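Local atomic coordinates of phosphoserine aminotransferase (Bacillus alcalophilus, PDB entry 4AZK), a protein that catalyses the reversible, pyridoxal-phosphate-dependent transamination between 3-phosphohydroxypyruvate and phosphoserine, the second step of serine biosynthesis from 3-phosphoglycerate. Residues A[59-64]-A[175-180]; A[49-54]-A[231-236]; A[66-71]-A[206-211]. One frame throughout, in Å; residues are numbered along the deposited sequence. Where two conformers were deposited one is given.

Overall arrangement
From the N terminus, helix 44-61 supplies residues 49-54 and, at its end, the start of 59-64, and strand 67-72 follows directly with 66-71. Interaction 1 closes the first loop, when 175-180, beyond strand 169-172, returns to the end of the helix. Interaction 3 closes next, as strand 204-209 pairs with strand 67-72; its segments alternate with those of interaction 1, so the two cross. Interaction 2 closes last, at 231-236, and both others nest inside its loop. I207 joins interactions 1 and 3 by packing on L61, I63 and I177. The helix, the edge strand 67-72 with its neighbour 204-209, and the loop before helix 241-256 are thereby tied together.

Interaction 1: residues A[59-64]-A[175-180]; sequences ELLQIP and SDILSR. With PLP (pyridoxal-5'-phosphate), chain C.
L60 and L61, in the last turn of helix 44-61, pack against L178 in the loop that follows strand 169-172. A Schellman motif ends the helix, with Q62 at positive phi as its C-prime residue, and a type II beta turn from D176 to S179 presents L178 at its third position. Across the contact the packing is apolar. L178 divides its two methyls between the leucines: CD1 lies 3.8 Å from CD2 of L61, while CD2 lies 4.1 Å from CD1 of L60, whose side chain crosses it at about a right angle. With CG anti to the backbone N (chi1 -164°), the fork of L178 opens toward the helix. I177 lies near L61 in one conformer, and L251 of helix 241-256 packs on both L60 and L178.

Polar bonds hold the loop in shape. R180 NH2 forms a salt bridge with D176 OD2 at 3.0 Å. S175 OG hydrogen-bonds T152, which also bonds the cofactor, and lies 3.9 Å from the cofactor's C2A, a plain contact. Within the turn, D176 O accepts two bonds, from S179 N at 3.1 Å and from S179 OG at 2.6 Å, the hydroxyl lying on a lone pair in the carbonyl plane.

Interaction 2: residues A[49-54]-A[231-236]; sequences VHEQAQ and KSDSLY
H50 reaches from the first half of helix 44-61 to the backbone of D233, and its ring carries the largest share on the helix side. At CB the chain leaves the helix toward the loop, and chi1 of -167° puts CG opposite the backbone N. ND1 is hydrogen-bonded to Y46 OH, one turn earlier in the helix. CE1 sits beneath the methyl CD2 of L235, 3.7 Å away; the methyl stands over one face of the ring, displaced toward its rim, in a CH-pi contact. At the tip, NE2 donates to D233 O at 2.8 Å with an N-H...O angle of 156°, the oxygen lying near the ring plane. Two bonds at different ring nitrogens fix the rotation of the imidazole, and F71 meets it edge-to-face.

One turn along, Q54 NE2 donates to D233 OD1 at 3.0 Å. The acceptor lies in the amide plane, but the amide approaches from 30° outside the carboxylate plane, on the syn side. D233 is gripped through both its carbonyl and its carboxylate. With positive phi it leaves helix 226-231 in a Schellman motif and, with S234, occupies the corner of a type I' turn. The loop leads into N237 and T238, which bind the neighbouring subunit's cofactor, and L235 O accepts from R42, a probable glutamate-binding residue: the contact borders the shared active site of a dimeric fold-type I aminotransferase.

Interaction 3: residues A[66-71]-A[206-211]; sequences DYQILF and VIVKKD
D66 and K209 meet where an antiparallel strand pair begins, at the N-terminal end of strand 67-72. The carboxylate of D66 crosses the lysine chain at a slant, OD2 3.1 Å from CE, whereas the salt bridge to NZ is long, at 3.9 Å. D66 O accepts from K210 N and from a water that also bonds D211 N. Y67, in a non-hydrogen-bonded pair with K209, offers a ring face to the lysine CD, which stands 4.1 Å from the ring centroid; the bend at chi2 (75°) brings CD over the ring. Beyond it, the tyrosine hydroxyl bonds to F187 O, and a water links it to K209 NZ.

Q68 and V208 exchange two backbone hydrogen bonds, 2.8 Å from Q68 N to V208 O and 2.9 Å from V208 N to Q68 O. I69 pairs with I207 without such bonds, its CA lying 3.4 Å from V206 O. L70 N donates to V206 O at 2.8 Å, and V206 N donates back to L70 O. Side chains alternate. I69 and I207 lie with Y67 on the face where R58 of helix 44-61 packs, and L70 and V206 on the other, where L70 touches helix 226-231. Strand 67-72 forms one edge of the sheet and strand 204-209 runs antiparallel to both its neighbours, the hallmark of the mixed seven-stranded sheet of fold-type I aminotransferases.

Interaction 1: residues A[59-64]-A[175-180]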
loop_
_atom_site.group_PDB
_atom_site.type_symbol
_atom_site.label_atom_id
_atom_site.label_comp_id
_atom_site.label_asym_id
_atom_site.label_seq_id
_atom_site.Cartn_x
_atom_site.Cartn_y
_atom_site.Cartn_z
ATOM N N GLU A 59 -0.255 -7.727 -22.365
ATOM C CA GLU A 59 -0.665 -7.412 -23.734
ATOM C C GLU A 59 -0.141 -6.025 -24.160
ATOM O O GLU A 59 0.440 -5.862 -25.244
ATOM C CB GLU A 59 -2.188 -7.443 -23.827
ATOM C CG GLU A 59 -2.763 -7.029 -25.177
ATOM C CD GLU A 59 -4.296 -6.926 -25.185
ATOM O OE1 GLU A 59 -4.967 -7.361 -24.215
ATOM O OE2 GLU A 59 -4.827 -6.386 -26.170
ATOM N N LEU A 60 -0.332 -5.027 -23.303
ATOM C CA LEU A 60 -0.023 -3.645 -23.688
ATOM C C LEU A 60 1.459 -3.372 -23.843
ATOM O O LEU A 60 1.844 -2.593 -24.703
ATOM C CB LEU A 60 -0.634 -2.670 -22.680
ATOM C CG LEU A 60 -2.144 -2.587 -22.715
ATOM C CD1 LEU A 60 -2.664 -1.860 -21.490
ATOM C CD2 LEU A 60 -2.607 -1.908 -23.985
ATOM N N LEU A 61 2.291 -3.971 -22.993
ATOM C CA LEU A 61 3.733 -3.780 -23.069
ATOM C C LEU A 61 4.401 -4.939 -23.827
ATOM O O LEU A 61 5.605 -4.936 -24.010
ATOM C CB LEU A 61 4.335 -3.681 -21.674
ATOM C CG LEU A 61 4.065 -2.374 -20.939
ATOM C CD1 LEU A 61 4.496 -2.502 -19.509
ATOM C CD2 LEU A 61 4.821 -1.226 -21.598
ATOM N N GLN A 62 3.614 -5.918 -24.255
ATOM C CA GLN A 62 4.179 -7.103 -24.911
ATOM C C GLN A 62 5.227 -7.751 -24.019
ATOM O O GLN A 62 6.383 -7.943 -24.407
ATOM C CB GLN A 62 4.756 -6.758 -26.293
ATOM C CG GLN A 62 3.651 -6.297 -27.232
ATOM C CD GLN A 62 4.117 -6.034 -28.652
ATOM O OE1 GLN A 62 3.999 -4.917 -29.157
ATOM N NE2 GLN A 62 4.619 -7.070 -29.310
ATOM N N ILE A 63 4.808 -8.106 -22.817
ATOM C CA ILE A 63 5.721 -8.719 -21.868
ATOM C C ILE A 63 5.860 -10.208 -22.196
ATOM O O ILE A 63 4.863 -10.893 -22.277
ATOM C CB ILE A 63 5.196 -8.551 -20.436
ATOM C CG1 ILE A 63 5.111 -7.066 -20.080
ATOM C CG2 ILE A 63 6.094 -9.291 -19.446
ATOM C CD1 ILE A 63 4.406 -6.779 -18.756
ATOM N N PRO A 64 7.102 -10.700 -22.378
ATOM C CA PRO A 64 7.296 -12.123 -22.741
ATOM C C PRO A 64 6.775 -13.057 -21.671
ATOM O O PRO A 64 6.709 -12.667 -20.507
ATOM C CB PRO A 64 8.812 -12.246 -22.894
ATOM C CG PRO A 64 9.295 -10.857 -23.197
ATOM C CD PRO A 64 8.380 -9.978 -22.337
ATOM N N SER A 175 7.995 6.975 -13.640
ATOM C CA SER A 175 7.336 8.117 -14.254
ATOM C C SER A 175 7.201 8.066 -15.780
ATOM O O SER A 175 6.699 9.034 -16.364
ATOM C CB SER A 175 7.993 9.398 -13.757
ATOM O OG SER A 175 9.415 9.357 -13.963
ATOM N N ASP A 176 7.565 6.946 -16.422
ATOM C CA ASP A 176 7.287 6.779 -17.849
ATOM C C ASP A 176 6.826 5.413 -18.301
ATOM O O ASP A 176 6.627 5.187 -19.494
ATOM C CB ASP A 176 8.430 7.332 -18.715
ATOM C CG ASP A 176 9.632 6.412 -18.788
ATOM O OD1 ASP A 176 9.697 5.426 -18.013
ATOM O OD2 ASP A 176 10.540 6.707 -19.578
ATOM N N ILE A 177 6.640 4.470 -17.372
ATOM C CA ILE A 177 6.152 3.149 -17.775
ATOM C C ILE A 177 4.816 3.251 -18.534
ATOM O O ILE A 177 3.920 3.928 -18.137
ATOM C CB ILE A 177 6.046 2.190 -16.556
ATOM C CG1 ILE A 177 5.736 0.767 -17.042
ATOM C CG2 ILE A 177 5.020 2.657 -15.574
ATOM C CD1 ILE A 177 5.977 -0.333 -15.988
ATOM N N LEU A 178 4.734 2.544 -19.652
ATOM C CA LEU A 178 3.555 2.471 -20.481
ATOM C C LEU A 178 3.125 3.815 -21.052
ATOM O O LEU A 178 1.950 4.052 -21.332
ATOM C CB LEU A 178 2.426 1.722 -19.783
ATOM C CG LEU A 178 1.251 1.232 -20.646
ATOM C CD1 LEU A 178 1.624 0.794 -22.031
ATOM C CD2 LEU A 178 0.538 0.073 -19.904
ATOM N N SER A 179 4.125 4.665 -21.254
ATOM C CA SER A 179 3.929 5.922 -21.993
ATOM C C SER A 179 4.271 5.753 -23.466
ATOM O O SER A 179 4.108 6.682 -24.248
ATOM C CB SER A 179 4.802 7.037 -21.400
ATOM O OG SER A 179 6.184 6.754 -21.500
ATOM N N ARG A 180 4.781 4.579 -23.806
ATOM C CA ARG A 180 5.287 4.268 -25.128
ATOM C C ARG A 180 5.626 2.794 -25.181
ATOM O O ARG A 180 5.744 2.146 -24.155
ATOM C CB ARG A 180 6.555 5.100 -25.400
ATOM C CG ARG A 180 7.623 4.945 -24.335
ATOM C CD ARG A 180 8.815 5.909 -24.509
ATOM N NE ARG A 180 9.752 5.732 -23.406
ATOM C CZ ARG A 180 10.936 6.315 -23.315
ATOM N NH1 ARG A 180 11.341 7.145 -24.276
ATOM N NH2 ARG A 180 11.716 6.091 -22.262
HETATM N N1 PLP C . 11.231 6.909 -8.649
HETATM C C2 PLP C . 10.684 7.833 -9.542
HETATM C C2A PLP C . 11.346 7.942 -10.890
HETATM C C3 PLP C . 9.610 8.628 -9.166
HETATM O O3 PLP C . 9.162 9.444 -10.000
HETATM C C4 PLP C . 9.037 8.458 -7.897
HETATM C C4A PLP C . 7.856 9.270 -7.407
HETATM C C5 PLP C . 9.600 7.549 -7.005
HETATM C C6 PLP C . 10.666 6.772 -7.404
HETATM C C5A PLP C . 9.055 7.352 -5.618
HETATM O O4P PLP C . 7.845 6.586 -5.578
HETATM P P PLP C . 7.084 6.299 -4.187
HETATM O O1P PLP C . 6.665 7.641 -3.678
HETATM O O2P PLP C . 8.085 5.596 -3.299
HETATM O O3P PLP C . 6.000 5.441 -4.665
#

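Interaction 2: residues A[49-54]-A[231-236]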
loop_
_atom_site.group_PDB
_atom_site.type_symbol
_atom_site.label_atom_id
_atom_site.label_comp_id
_atom_site.label_asym_id
_atom_site.label_seq_id
_atom_site.Cartn_x
_atom_site.Cartn_y
_atom_site.Cartn_z
ATOM N N VAL A 49 -10.017 -9.833 -11.325
ATOM C CA VAL A 49 -9.477 -8.485 -11.502
ATOM C C VAL A 49 -7.941 -8.474 -11.450
ATOM O O VAL A 49 -7.260 -7.833 -12.262
ATOM C CB VAL A 49 -10.030 -7.531 -10.428
ATOM C CG1 VAL A 49 -9.330 -6.197 -10.489
ATOM C CG2 VAL A 49 -11.544 -7.361 -10.589
ATOM N N HIS A 50 -7.381 -9.169 -10.478
ATOM C CA HIS A 50 -5.930 -9.282 -10.272
ATOM C C HIS A 50 -5.272 -9.848 -11.529
ATOM O O HIS A 50 -4.258 -9.341 -12.011
ATOM C CB HIS A 50 -5.762 -10.212 -9.041
ATOM C CG HIS A 50 -4.397 -10.256 -8.423
ATOM N ND1 HIS A 50 -3.961 -9.335 -7.493
ATOM C CD2 HIS A 50 -3.426 -11.190 -8.500
ATOM C CE1 HIS A 50 -2.767 -9.679 -7.053
ATOM N NE2 HIS A 50 -2.418 -10.799 -7.654
ATOM N N GLU A 51 -5.860 -10.927 -12.049
ATOM C CA GLU A 51 -5.351 -11.588 -13.226
ATOM C C GLU A 51 -5.541 -10.705 -14.453
ATOM O O GLU A 51 -4.640 -10.642 -15.278
ATOM C CB GLU A 51 -6.026 -12.952 -13.415
ATOM C CG GLU A 51 -5.586 -13.670 -14.692
ATOM C CD GLU A 51 -4.163 -14.227 -14.628
ATOM O OE1 GLU A 51 -3.544 -14.161 -13.540
ATOM O OE2 GLU A 51 -3.665 -14.740 -15.667
ATOM N N GLN A 52 -6.672 -10.021 -14.562
ATOM C CA GLN A 52 -6.914 -9.156 -15.712
ATOM C C GLN A 52 -5.919 -7.999 -15.765
ATOM O O GLN A 52 -5.441 -7.618 -16.830
ATOM C CB GLN A 52 -8.337 -8.623 -15.722
ATOM C CG GLN A 52 -8.741 -8.146 -17.108
ATOM C CD GLN A 52 -10.098 -7.471 -17.151
ATOM O OE1 GLN A 52 -10.796 -7.389 -16.159
ATOM N NE2 GLN A 52 -10.465 -6.972 -18.326
ATOM N N ALA A 53 -5.600 -7.422 -14.621
ATOM C CA ALA A 53 -4.594 -6.356 -14.609
ATOM C C ALA A 53 -3.251 -6.893 -15.131
ATOM O O ALA A 53 -2.558 -6.237 -15.921
ATOM C CB ALA A 53 -4.467 -5.775 -13.175
ATOM N N GLN A 54 -2.850 -8.098 -14.721
ATOM C CA GLN A 54 -1.617 -8.671 -15.224
ATOM C C GLN A 54 -1.719 -8.882 -16.729
ATOM O O GLN A 54 -0.790 -8.588 -17.460
ATOM C CB GLN A 54 -1.309 -10.008 -14.517
ATOM C CG GLN A 54 -1.050 -9.830 -13.028
ATOM C CD GLN A 54 -0.583 -11.114 -12.332
ATOM O OE1 GLN A 54 0.165 -11.905 -12.889
ATOM N NE2 GLN A 54 -0.991 -11.285 -11.101
ATOM N N LYS A 231 5.921 -16.709 -5.818
ATOM C CA LYS A 231 5.306 -17.986 -5.536
ATOM C C LYS A 231 3.819 -17.840 -5.253
ATOM O O LYS A 231 3.017 -18.688 -5.647
ATOM C CB LYS A 231 6.026 -18.646 -4.346
ATOM C CG LYS A 231 5.497 -20.024 -3.947
ATOM C CD LYS A 231 6.247 -20.572 -2.732
ATOM C CE LYS A 231 6.068 -22.082 -2.577
ATOM N NZ LYS A 231 4.690 -22.469 -2.158
ATOM N N SER A 232 3.426 -16.744 -4.590
ATOM C CA SER A 232 2.043 -16.527 -4.199
ATOM C C SER A 232 1.250 -15.654 -5.179
ATOM O O SER A 232 0.120 -15.313 -4.893
ATOM C CB SER A 232 1.986 -15.866 -2.817
ATOM O OG SER A 232 2.482 -16.740 -1.810
ATOM N N ASP A 233 1.866 -15.289 -6.307
ATOM C CA ASP A 233 1.186 -14.440 -7.305
ATOM C C ASP A 233 0.664 -13.151 -6.675
ATOM O O ASP A 233 -0.452 -12.693 -6.952
ATOM C CB ASP A 233 0.059 -15.234 -7.988
ATOM C CG ASP A 233 -0.495 -14.549 -9.227
ATOM O OD1 ASP A 233 0.200 -13.692 -9.821
ATOM O OD2 ASP A 233 -1.632 -14.889 -9.616
ATOM N N SER A 234 1.517 -12.560 -5.857
ATOM C CA SER A 234 1.247 -11.281 -5.189
ATOM C C SER A 234 0.029 -11.332 -4.275
ATOM O O SER A 234 -0.619 -10.315 -4.021
ATOM C CB SER A 234 1.073 -10.137 -6.193
ATOM O OG SER A 234 2.236 -9.982 -6.976
ATOM N N LEU A 235 -0.256 -12.519 -3.748
ATOM C CA LEU A 235 -1.314 -12.741 -2.765
ATOM C C LEU A 235 -0.769 -13.401 -1.482
ATOM O O LEU A 235 -1.531 -14.048 -0.752
ATOM C CB LEU A 235 -2.377 -13.637 -3.374
ATOM C CG LEU A 235 -3.024 -13.071 -4.647
ATOM C CD1 LEU A 235 -3.817 -14.149 -5.343
ATOM C CD2 LEU A 235 -3.936 -11.911 -4.336
ATOM N N TYR A 236 0.520 -13.228 -1.197
ATOM C CA TYR A 236 1.106 -13.777 0.035
ATOM C C TYR A 236 0.424 -13.189 1.261
ATOM O O TYR A 236 -0.035 -13.937 2.146
ATOM C CB TYR A 236 2.615 -13.545 0.137
ATOM C CG TYR A 236 3.113 -13.924 1.504
ATOM C CD1 TYR A 236 3.225 -15.251 1.874
ATOM C CD2 TYR A 236 3.412 -12.951 2.432
ATOM C CE1 TYR A 236 3.630 -15.600 3.146
ATOM C CE2 TYR A 236 3.812 -13.282 3.716
ATOM C CZ TYR A 236 3.914 -14.618 4.065
ATOM O OH TYR A 236 4.307 -14.951 5.338
#

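Interaction 3: residues A[66-71]-A[206-211]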
loop_
_atom_site.group_PDB
_atom_site.type_symbol
_atom_site.label_atom_id
_atom_site.label_comp_id
_atom_site.label_asym_id
_atom_site.label_seq_id
_atom_site.Cartn_x
_atom_site.Cartn_y
_atom_site.Cartn_z
ATOM N N ASP A 66 8.079 -15.463 -20.184
ATOM C CA ASP A 66 9.039 -15.845 -19.138
ATOM C C ASP A 66 9.323 -14.693 -18.155
ATOM O O ASP A 66 10.281 -14.769 -17.377
ATOM C CB ASP A 66 10.325 -16.485 -19.694
ATOM C CG ASP A 66 11.123 -15.572 -20.613
ATOM O OD1 ASP A 66 10.629 -14.504 -21.035
ATOM O OD2 ASP A 66 12.272 -15.932 -20.939
ATOM N N TYR A 67 8.485 -13.655 -18.198
ATOM C CA TYR A 67 8.486 -12.599 -17.165
ATOM C C TYR A 67 7.257 -12.724 -16.300
ATOM O O TYR A 67 6.158 -13.023 -16.791
ATOM C CB TYR A 67 8.491 -11.185 -17.794
ATOM C CG TYR A 67 9.831 -10.780 -18.342
ATOM C CD1 TYR A 67 10.342 -11.366 -19.487
ATOM C CD2 TYR A 67 10.610 -9.802 -17.709
ATOM C CE1 TYR A 67 11.560 -11.029 -19.968
ATOM C CE2 TYR A 67 11.819 -9.458 -18.178
ATOM C CZ TYR A 67 12.304 -10.053 -19.336
ATOM O OH TYR A 67 13.543 -9.700 -19.813
ATOM N N GLN A 68 7.413 -12.449 -14.999
ATOM C CA GLN A 68 6.302 -12.420 -14.092
ATOM C C GLN A 68 5.979 -10.968 -13.714
ATOM O O GLN A 68 6.872 -10.104 -13.752
ATOM C CB GLN A 68 6.664 -13.282 -12.872
ATOM C CG GLN A 68 7.120 -14.701 -13.303
ATOM C CD GLN A 68 8.039 -15.420 -12.310
ATOM O OE1 GLN A 68 9.003 -14.856 -11.797
ATOM N NE2 GLN A 68 7.739 -16.684 -12.055
ATOM N N ILE A 69 4.717 -10.725 -13.403
ATOM C CA ILE A 69 4.241 -9.409 -12.997
ATOM C C ILE A 69 3.779 -9.465 -11.543
ATOM O O ILE A 69 2.843 -10.194 -11.211
ATOM C CB ILE A 69 3.070 -8.956 -13.872
ATOM C CG1 ILE A 69 3.509 -8.913 -15.342
ATOM C CG2 ILE A 69 2.514 -7.610 -13.409
ATOM C CD1 ILE A 69 2.357 -8.832 -16.297
ATOM N N LEU A 70 4.402 -8.638 -10.714
ATOM C CA LEU A 70 4.067 -8.525 -9.301
ATOM C C LEU A 70 3.380 -7.213 -8.985
ATOM O O LEU A 70 3.712 -6.175 -9.563
ATOM C CB LEU A 70 5.326 -8.581 -8.460
ATOM C CG LEU A 70 6.268 -9.740 -8.708
ATOM C CD1 LEU A 70 7.499 -9.627 -7.867
ATOM C CD2 LEU A 70 5.527 -11.039 -8.389
ATOM N N PHE A 71 2.475 -7.267 -8.014
ATOM C CA PHE A 71 1.803 -6.095 -7.477
ATOM C C PHE A 71 2.147 -6.003 -5.988
ATOM O O PHE A 71 1.668 -6.817 -5.182
ATOM C CB PHE A 71 0.309 -6.207 -7.666
ATOM C CG PHE A 71 -0.138 -6.272 -9.093
ATOM C CD1 PHE A 71 0.446 -5.489 -10.076
ATOM C CD2 PHE A 71 -1.200 -7.061 -9.427
ATOM C CE1 PHE A 71 0.004 -5.549 -11.374
ATOM C CE2 PHE A 71 -1.664 -7.122 -10.719
ATOM C CZ PHE A 71 -1.079 -6.360 -11.697
ATOM N N VAL A 206 6.018 -4.573 -10.553
ATOM C CA VAL A 206 7.333 -5.111 -10.795
ATOM C C VAL A 206 7.187 -6.130 -11.899
ATOM O O VAL A 206 6.373 -7.046 -11.815
ATOM C CB VAL A 206 7.929 -5.780 -9.536
ATOM C CG1 VAL A 206 9.290 -6.422 -9.818
ATOM C CG2 VAL A 206 8.099 -4.759 -8.437
ATOM N N ILE A 207 7.951 -5.946 -12.971
ATOM C CA ILE A 207 7.991 -6.869 -14.103
ATOM C C ILE A 207 9.376 -7.489 -14.080
ATOM O O ILE A 207 10.378 -6.790 -14.158
ATOM C CB ILE A 207 7.751 -6.131 -15.431
ATOM C CG1 ILE A 207 6.380 -5.458 -15.374
ATOM C CG2 ILE A 207 7.829 -7.110 -16.602
ATOM C CD1 ILE A 207 6.175 -4.408 -16.438
ATOM N N VAL A 208 9.432 -8.804 -13.876
ATOM C CA VAL A 208 10.708 -9.430 -13.580
ATOM C C VAL A 208 10.890 -10.735 -14.353
ATOM O O VAL A 208 9.953 -11.518 -14.487
ATOM C CB VAL A 208 10.839 -9.690 -12.075
ATOM C CG1 VAL A 208 9.721 -10.555 -11.547
ATOM C CG2 VAL A 208 12.185 -10.282 -11.763
ATOM N N LYS A 209 12.083 -10.926 -14.872
ATOM C CA LYS A 209 12.414 -12.185 -15.529
ATOM C C LYS A 209 12.380 -13.303 -14.484
ATOM O O LYS A 209 13.010 -13.212 -13.434
ATOM C CB LYS A 209 13.783 -12.087 -16.158
ATOM C CG LYS A 209 14.286 -13.343 -16.855
ATOM C CD LYS A 209 13.588 -13.554 -18.195
ATOM C CE LYS A 209 14.304 -14.599 -19.061
ATOM N NZ LYS A 209 15.511 -14.052 -19.764
ATOM N N LYS A 210 11.646 -14.364 -14.798
ATOM C CA LYS A 210 11.348 -15.374 -13.790
ATOM C C LYS A 210 12.660 -15.964 -13.302
ATOM O O LYS A 210 12.891 -16.152 -12.106
ATOM C CB LYS A 210 10.426 -16.465 -14.384
ATOM C CG LYS A 210 10.502 -17.823 -13.691
ATOM C CD LYS A 210 9.673 -18.897 -14.425
ATOM C CE LYS A 210 9.712 -20.251 -13.696
ATOM N NZ LYS A 210 8.830 -21.272 -14.339
ATOM N N ASP A 211 13.560 -16.229 -14.213
ATOM C CA ASP A 211 14.734 -16.920 -13.786
ATOM C C ASP A 211 15.658 -16.071 -12.858
ATOM O O ASP A 211 16.608 -16.604 -12.320
ATOM C CB ASP A 211 15.430 -17.522 -15.022
ATOM C CG ASP A 211 14.575 -18.619 -15.704
ATOM O OD1 ASP A 211 13.946 -19.440 -14.984
ATOM O OD2 ASP A 211 14.518 -18.661 -16.959
HETATM O O HOH W 1 12.114 -16.576 -16.972
HETATM O O HOH W 2 16.348 -11.009 -18.588
HETATM O O HOH W 3 14.595 -11.823 -21.565
HETATM O O HOH W 4 11.014 -16.288 -10.449
#